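Local coordinates for beta-galactosidase (Trichoderma reesei, PDB 3OG2), which probably hydrolyses terminal non-reducing beta-D-galactose residues from beta-D-galactosides, as a family 35 glycoside hydrolase, at residues Leu22-Val26 / Gln165-Gly169. Residues are numbered along the deposited sequence; the frame is centred on the assembly and turned at random.
Sequences LQNIV and QITNG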
ATOM      1  N   LEU A  22     -22.338  -9.783  18.114  1.00 11.02           N
ATOM      2  CA  LEU A  22     -23.742  -9.453  17.767  1.00 10.93           C
ATOM      3  C   LEU A  22     -24.342 -10.460  16.787  1.00 11.67           C
ATOM      4  O   LEU A  22     -25.517 -10.331  16.397  1.00 14.04           O
ATOM      5  CB  LEU A  22     -23.780  -8.049  17.180  1.00 11.17           C
ATOM      6  CG  LEU A  22     -23.330  -6.987  18.159  1.00 11.32           C
ATOM      7  CD1 LEU A  22     -23.412  -5.600  17.500  1.00 13.17           C
ATOM      8  CD2 LEU A  22     -24.178  -6.995  19.433  1.00 19.02           C
ATOM      9  N   GLN A  23     -23.534 -11.410  16.356  1.00 10.89           N
ATOM     10  CA  GLN A  23     -23.846 -12.406  15.339  1.00 10.25           C
ATOM     11  C   GLN A  23     -22.962 -13.608  15.606  1.00  9.69           C
ATOM     12  O   GLN A  23     -21.965 -13.447  16.321  1.00 11.20           O
ATOM     13  CB  GLN A  23     -23.688 -11.853  13.902  1.00 11.33           C
ATOM     14  CG  GLN A  23     -22.479 -10.916  13.707  1.00 10.34           C
ATOM     15  CD  GLN A  23     -21.156 -11.658  13.797  1.00  8.53           C
ATOM     16  OE1 GLN A  23     -21.047 -12.710  13.154  1.00 10.12           O
ATOM     17  NE2 GLN A  23     -20.175 -11.204  14.589  1.00 10.07           N
ATOM     18  N   ASN A  24     -23.224 -14.730  14.939  1.00 10.87           N
ATOM     19  CA  ASN A  24     -22.347 -15.859  15.287  1.00 12.61           C
ATOM     20  C   ASN A  24     -21.526 -16.329  14.094  1.00 11.26           C
ATOM     21  O   ASN A  24     -20.960 -17.415  14.129  1.00 15.43           O
ATOM     22  CB  ASN A  24     -23.140 -17.003  15.895  1.00 18.26           C
ATOM     23  CG  ASN A  24     -23.984 -17.660  14.859  1.00 23.08           C
ATOM     24  OD1 ASN A  24     -24.384 -17.044  13.883  1.00 26.94           O
ATOM     25  ND2 ASN A  24     -24.249 -18.956  15.051  1.00 48.83           N
ATOM     26  N   ILE A  25     -21.385 -15.519  13.059  1.00 10.21           N
ATOM     27  CA  ILE A  25     -20.526 -15.867  11.917  0.50  9.41           C
ATOM     28  C   ILE A  25     -19.069 -15.576  12.249  1.00  8.96           C
ATOM     29  O   ILE A  25     -18.189 -16.390  11.985  1.00 12.39           O
ATOM     30  CB  ILE A  25     -21.076 -15.099  10.708  0.50 10.67           C
ATOM     31  CG1 ILE A  25     -22.618 -15.269  10.601  0.50 11.90           C
ATOM     32  CG2 ILE A  25     -20.430 -15.460   9.392  0.50 10.51           C
ATOM     33  CD1 ILE A  25     -23.024 -16.723  10.445  0.50 15.87           C
ATOM     34  N   VAL A  26     -18.815 -14.399  12.814  1.00  8.95           N
ATOM     35  CA  VAL A  26     -17.448 -13.995  13.180  1.00  8.24           C
ATOM     36  C   VAL A  26     -17.406 -13.806  14.685  1.00  8.51           C
ATOM     37  O   VAL A  26     -18.045 -12.887  15.201  1.00  9.16           O
ATOM     38  CB  VAL A  26     -16.983 -12.705  12.472  1.00  8.57           C
ATOM     39  CG1 VAL A  26     -15.518 -12.394  12.788  1.00  9.41           C
ATOM     40  CG2 VAL A  26     -17.129 -12.809  10.943  1.00 11.40           C
ATOM     41  N   GLN A 165     -21.044  -7.144   4.475  1.00  7.70           N
ATOM     42  CA  GLN A 165     -20.648  -8.037   5.561  1.00  7.66           C
ATOM     43  C   GLN A 165     -20.892  -9.493   5.242  1.00  7.56           C
ATOM     44  O   GLN A 165     -21.789  -9.875   4.483  1.00  8.42           O
ATOM     45  CB  GLN A 165     -21.472  -7.657   6.825  1.00  7.77           C
ATOM     46  CG  GLN A 165     -20.956  -6.346   7.450  1.00  8.56           C
ATOM     47  CD  GLN A 165     -21.872  -5.916   8.571  1.00  8.13           C
ATOM     48  OE1 GLN A 165     -21.424  -5.761   9.723  1.00  9.02           O
ATOM     49  NE2 GLN A 165     -23.151  -5.659   8.315  1.00  8.54           N
ATOM     50  N   ILE A 166     -20.042 -10.323   5.875  1.00  7.64           N
ATOM     51  CA  ILE A 166     -20.154 -11.766   5.756  1.00  8.41           C
ATOM     52  C   ILE A 166     -21.538 -12.281   6.193  1.00  9.97           C
ATOM     53  O   ILE A 166     -22.044 -13.306   5.697  1.00 11.53           O
ATOM     54  CB  ILE A 166     -18.997 -12.430   6.524  1.00  9.14           C
ATOM     55  CG1 ILE A 166     -18.903 -13.908   6.254  1.00 10.13           C
ATOM     56  CG2 ILE A 166     -19.125 -12.178   8.047  1.00  9.83           C
ATOM     57  CD1 ILE A 166     -17.676 -14.601   6.834  1.00 10.59           C
ATOM     58  N   THR A 167     -22.231 -11.541   7.083  1.00  9.85           N
ATOM     59  CA  THR A 167     -23.585 -11.908   7.531  1.00 10.51           C
ATOM     60  C   THR A 167     -24.584 -11.722   6.410  1.00 11.83           C
ATOM     61  O   THR A 167     -25.699 -12.225   6.534  1.00 13.90           O
ATOM     62  CB  THR A 167     -23.963 -11.026   8.735  1.00 11.74           C
ATOM     63  OG1 THR A 167     -23.623  -9.695   8.436  1.00 12.67           O
ATOM     64  CG2 THR A 167     -23.158 -11.429   9.964  1.00 13.45           C
ATOM     65  N   ASN A 168     -24.243 -11.015   5.353  1.00 11.55           N
ATOM     66  CA  ASN A 168     -25.062 -10.807   4.160  1.00 14.67           C
ATOM     67  C   ASN A 168     -24.462 -11.496   2.931  1.00 14.36           C
ATOM     68  O   ASN A 168     -24.871 -11.173   1.838  1.00 19.34           O
ATOM     69  CB  ASN A 168     -25.162  -9.327   3.762  1.00 18.04           C
ATOM     70  CG  ASN A 168     -25.842  -8.574   4.846  1.00 21.54           C
ATOM     71  OD1 ASN A 168     -26.814  -9.116   5.421  1.00 28.64           O
ATOM     72  ND2 ASN A 168     -25.388  -7.377   5.129  1.00 24.60           N
ATOM     73  N   GLY A 169     -23.510 -12.395   3.107  1.00 12.88           N
ATOM     74  CA  GLY A 169     -22.929 -13.080   1.960  1.00 14.78           C
ATOM     75  C   GLY A 169     -21.778 -12.335   1.310  1.00 11.60           C
ATOM     76  O   GLY A 169     -21.405 -12.695   0.196  1.00 14.37           O
TER
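Gln23 OE1, lying 4.0 Å from Thr167 CG2, is gripped by two backbone amides of its own segment: Val26 N at 2.8 Å, nearly straight (173°) and on a lone pair in the carbonyl plane, and Ile25 N through a weak, bent bond. This contact belongs to the TIM-barrel domain, where the chain leading into strand 26-28 packs on the short 3-10 turn between helix 144-163 and the start of barrel strand 172-177. On the other end of the amide, Gln23 NE2 donates to Val26 O at 2.8 Å, only 12° out of the amide plane, so both ends of the group are fixed and its flip state is defined. To fold back this way, CG sits between the backbone N and carbonyl carbon (chi1 39°) and the chain bends again at chi2; CG then meets Thr167 CG2 at 3.8 Å, the two side chains crossing at about a right angle. An alanine here would remove the amide and is likely to leave Val26 N, Val26 O and the weakly held Ile25 N without these mates and open a gap beside the Thr167 methyl. No hydrogen bond joins the segments; the remaining contact is apolar. In the conformer given, one of two modelled, Ile25 crosses both neighbours at a slant, CG1 3.9 Å from Thr167 CG2 and CG2 against the Ile166 side chain. Ile173 and Val35 also touch Ile166, whose CG2 approaches Val26 CG2 to 3.6 Å.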